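PDB 5TV8: 6-carboxyhexanoate--CoA ligase from Aquifex aeolicus, which belongs to the BioW family of CoA ligases and binds APC beside a small antiparallel sheet. Local coordinates for residues A[3-8]-A[19-24]. Residues are numbered along the deposited sequence; the frame is centred on the assembly and turned at random.
With APC (diphosphomethylphosphonic acid adenosyl ester), chain C.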
loop_
_atom_site.group_PDB
_atom_site.type_symbol
_atom_site.label_atom_id
_atom_site.label_comp_id
_atom_site.label_asym_id
_atom_site.label_seq_id
_atom_site.Cartn_x
_atom_site.Cartn_y
_atom_site.Cartn_z
ATOM N N LEU A 3 -9.203 1.789 -22.093
ATOM C CA LEU A 3 -9.022 1.355 -20.707
ATOM C C LEU A 3 -9.894 2.136 -19.742
ATOM O O LEU A 3 -10.084 3.341 -19.910
ATOM C CB LEU A 3 -7.577 1.535 -20.289
ATOM C CG LEU A 3 -6.520 0.523 -20.699
ATOM C CD1 LEU A 3 -5.268 0.825 -19.892
ATOM C CD2 LEU A 3 -6.965 -0.914 -20.461
ATOM N N PHE A 4 -10.397 1.454 -18.714
ATOM C CA PHE A 4 -11.270 2.075 -17.722
ATOM C C PHE A 4 -10.801 1.811 -16.298
ATOM O O PHE A 4 -10.444 0.683 -15.945
ATOM C CB PHE A 4 -12.711 1.575 -17.884
ATOM C CG PHE A 4 -13.388 2.086 -19.116
ATOM C CD1 PHE A 4 -13.219 1.443 -20.341
ATOM C CD2 PHE A 4 -14.186 3.217 -19.062
ATOM C CE1 PHE A 4 -13.838 1.924 -21.485
ATOM C CE2 PHE A 4 -14.808 3.705 -20.202
ATOM C CZ PHE A 4 -14.633 3.057 -21.415
ATOM N N SER A 5 -10.820 2.865 -15.487
ATOM C CA SER A 5 -10.592 2.754 -14.057
ATOM C C SER A 5 -11.923 2.525 -13.339
ATOM O O SER A 5 -12.873 3.309 -13.507
ATOM C CB SER A 5 -9.941 4.027 -13.533
ATOM O OG SER A 5 -9.855 4.001 -12.117
ATOM N N VAL A 6 -11.984 1.445 -12.552
ATOM C CA VAL A 6 -13.135 1.135 -11.706
ATOM C C VAL A 6 -12.727 1.241 -10.221
ATOM O O VAL A 6 -11.912 0.454 -9.735
ATOM C CB VAL A 6 -13.701 -0.270 -12.014
ATOM C CG1 VAL A 6 -15.094 -0.437 -11.425
ATOM C CG2 VAL A 6 -13.747 -0.540 -13.521
ATOM N N ARG A 7 -13.277 2.228 -9.514
ATOM C CA ARG A 7 -12.987 2.411 -8.090
ATOM C C ARG A 7 -14.241 2.239 -7.264
ATOM O O ARG A 7 -15.240 2.911 -7.510
ATOM C CB ARG A 7 -12.388 3.790 -7.799
ATOM C CG ARG A 7 -11.126 4.084 -8.580
ATOM C CD ARG A 7 -10.191 4.972 -7.803
ATOM N NE ARG A 7 -10.581 6.373 -7.869
ATOM C CZ ARG A 7 -10.560 7.199 -6.823
ATOM N NH1 ARG A 7 -10.196 6.758 -5.615
ATOM N NH2 ARG A 7 -10.929 8.463 -6.981
ATOM N N MET A 8 -14.165 1.343 -6.279
ATOM C CA MET A 8 -15.266 1.069 -5.360
ATOM C C MET A 8 -14.875 1.398 -3.910
ATOM O O MET A 8 -13.805 1.006 -3.449
ATOM C CB MET A 8 -15.707 -0.406 -5.483
ATOM C CG MET A 8 -16.854 -0.813 -4.561
ATOM S SD MET A 8 -16.362 -1.086 -2.837
ATOM C CE MET A 8 -15.648 -2.730 -2.910
ATOM N N GLY A 19 -12.904 -1.513 -0.034
ATOM C CA GLY A 19 -12.387 -0.623 -1.067
ATOM C C GLY A 19 -11.509 -1.385 -2.039
ATOM O O GLY A 19 -10.842 -2.356 -1.653
ATOM N N ALA A 20 -11.517 -0.960 -3.306
ATOM C CA ALA A 20 -10.698 -1.591 -4.346
ATOM C C ALA A 20 -10.692 -0.775 -5.623
ATOM O O ALA A 20 -11.608 0.021 -5.874
ATOM C CB ALA A 20 -11.189 -3.006 -4.623
ATOM N N GLU A 21 -9.655 -0.973 -6.429
ATOM C CA GLU A 21 -9.643 -0.453 -7.784
ATOM C C GLU A 21 -9.233 -1.523 -8.774
ATOM O O GLU A 21 -8.421 -2.395 -8.471
ATOM C CB GLU A 21 -8.720 0.756 -7.905
ATOM C CG GLU A 21 -8.653 1.348 -9.308
ATOM C CD GLU A 21 -7.989 2.712 -9.347
ATOM O OE1 GLU A 21 -7.308 3.095 -8.362
ATOM O OE2 GLU A 21 -8.164 3.413 -10.375
ATOM N N ARG A 22 -9.833 -1.449 -9.958
ATOM C CA ARG A 22 -9.483 -2.296 -11.090
ATOM C C ARG A 22 -9.404 -1.411 -12.336
ATOM O O ARG A 22 -10.233 -0.505 -12.528
ATOM C CB ARG A 22 -10.544 -3.372 -11.293
ATOM C CG ARG A 22 -10.729 -4.326 -10.119
ATOM C CD ARG A 22 -9.558 -5.281 -9.979
ATOM N NE ARG A 22 -9.801 -6.212 -8.884
ATOM C CZ ARG A 22 -9.403 -6.042 -7.610
ATOM N NH1 ARG A 22 -8.706 -4.965 -7.231
ATOM N NH2 ARG A 22 -9.699 -6.974 -6.715
ATOM N N ILE A 23 -8.393 -1.655 -13.164
ATOM C CA ILE A 23 -8.207 -0.889 -14.392
ATOM C C ILE A 23 -8.215 -1.884 -15.542
ATOM O O ILE A 23 -7.280 -2.667 -15.681
ATOM C CB ILE A 23 -6.892 -0.081 -14.387
ATOM C CG1 ILE A 23 -6.690 0.649 -13.042
ATOM C CG2 ILE A 23 -6.884 0.934 -15.512
ATOM C CD1 ILE A 23 -5.480 1.549 -13.029
ATOM N N VAL A 24 -9.279 -1.859 -16.346
ATOM C CA VAL A 24 -9.512 -2.889 -17.359
ATOM C C VAL A 24 -10.010 -2.359 -18.714
ATOM O O VAL A 24 -10.439 -1.210 -18.832
ATOM C CB VAL A 24 -10.532 -3.946 -16.857
ATOM C CG1 VAL A 24 -9.916 -4.837 -15.777
ATOM C CG2 VAL A 24 -11.837 -3.286 -16.407
HETATM P PG APC C . -9.486 -1.252 2.018
HETATM O O1G APC C . -8.670 -2.364 1.401
HETATM O O2G APC C . -10.772 -1.735 2.655
HETATM O O3G APC C . -9.627 -0.033 1.127
HETATM P PB APC C . -7.771 -1.762 4.178
HETATM O O1B APC C . -7.457 -1.143 5.632
HETATM O O2B APC C . -8.493 -3.051 4.329
HETATM O O3B APC C . -8.610 -0.726 3.274
HETATM P PA APC C . -4.855 -2.083 4.480
HETATM O O1A APC C . -3.704 -2.457 3.641
HETATM O O2A APC C . -5.106 -3.111 5.696
HETATM C C3A APC C . -6.222 -2.052 3.308
HETATM O "O5'" APC C . -4.612 -0.632 5.119
HETATM C "C5'" APC C . -3.606 -0.514 6.119
HETATM C "C4'" APC C . -3.055 0.900 6.133
HETATM O "O4'" APC C . -2.499 1.241 4.863
HETATM C "C3'" APC C . -4.141 1.921 6.422
HETATM O "O3'" APC C . -4.190 2.192 7.827
HETATM C "C2'" APC C . -3.721 3.126 5.622
HETATM O "O2'" APC C . -2.877 3.928 6.445
HETATM C "C1'" APC C . -2.828 2.591 4.526
HETATM N N9 APC C . -3.477 2.563 3.191
HETATM C C8 APC C . -4.518 1.775 2.816
HETATM N N7 APC C . -4.849 1.978 1.516
HETATM C C5 APC C . -3.987 2.908 1.031
HETATM C C6 APC C . -3.764 3.585 -0.275
HETATM N N6 APC C . -4.541 3.306 -1.355
HETATM N N1 APC C . -2.760 4.492 -0.353
HETATM C C2 APC C . -1.981 4.788 0.715
HETATM N N3 APC C . -2.127 4.218 1.930
HETATM C C4 APC C . -3.090 3.288 2.142
#
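V6 and R22 face each other as a hydrogen-bonded pair midway along an antiparallel beta hairpin, V6 N lying 2.6 Å from R22 O and R22 N giving a second bond to V6 O. F4 with V24 and M8 with A20 repeat this double pairing, so six backbone bonds hold the strands together, and CA-H groups of E21 and I23 lean on V6 O and F4 O. Side chains alternate between the two faces. On that of F4, V6, M8, A20, R22 and V24, V6 CG2 and V24 CG2 touch lightly at 4.4 Å. R22 curls back so that NH1 reaches E21 O at 2.9 Å, from above its carbonyl plane, while NE makes a salt bridge to E35. The tighter packing is on the other face, among S5, E21 and R7. E21 runs out extended, CG opposite its backbone N (chi1 180°), which brings OE2 to S5 OG; the modelled separation is doubtfully short for this hydrogen bond. The kinked R7 chain lays CG and CD on the carboxylate, CD 3.5 Å from E21 OE1. Its guanidinium is the loose side: R7 NE remains 4.6 Å from E21 OE2, too far for a salt bridge. The F4 ring turns outward, its edge near V24 O. At the other end G19 N comes within 3.4 Å of APC O2G. Strand 3-12 is central in a three-stranded sheet, its far edge bonded to strand 45-52. Helix 29-38 buries the V6 face, L29 on V6 and L36 on M8, A20 and R22; opposite, H138 N bonds to E21 OE1 and D140 takes the N-H of I23.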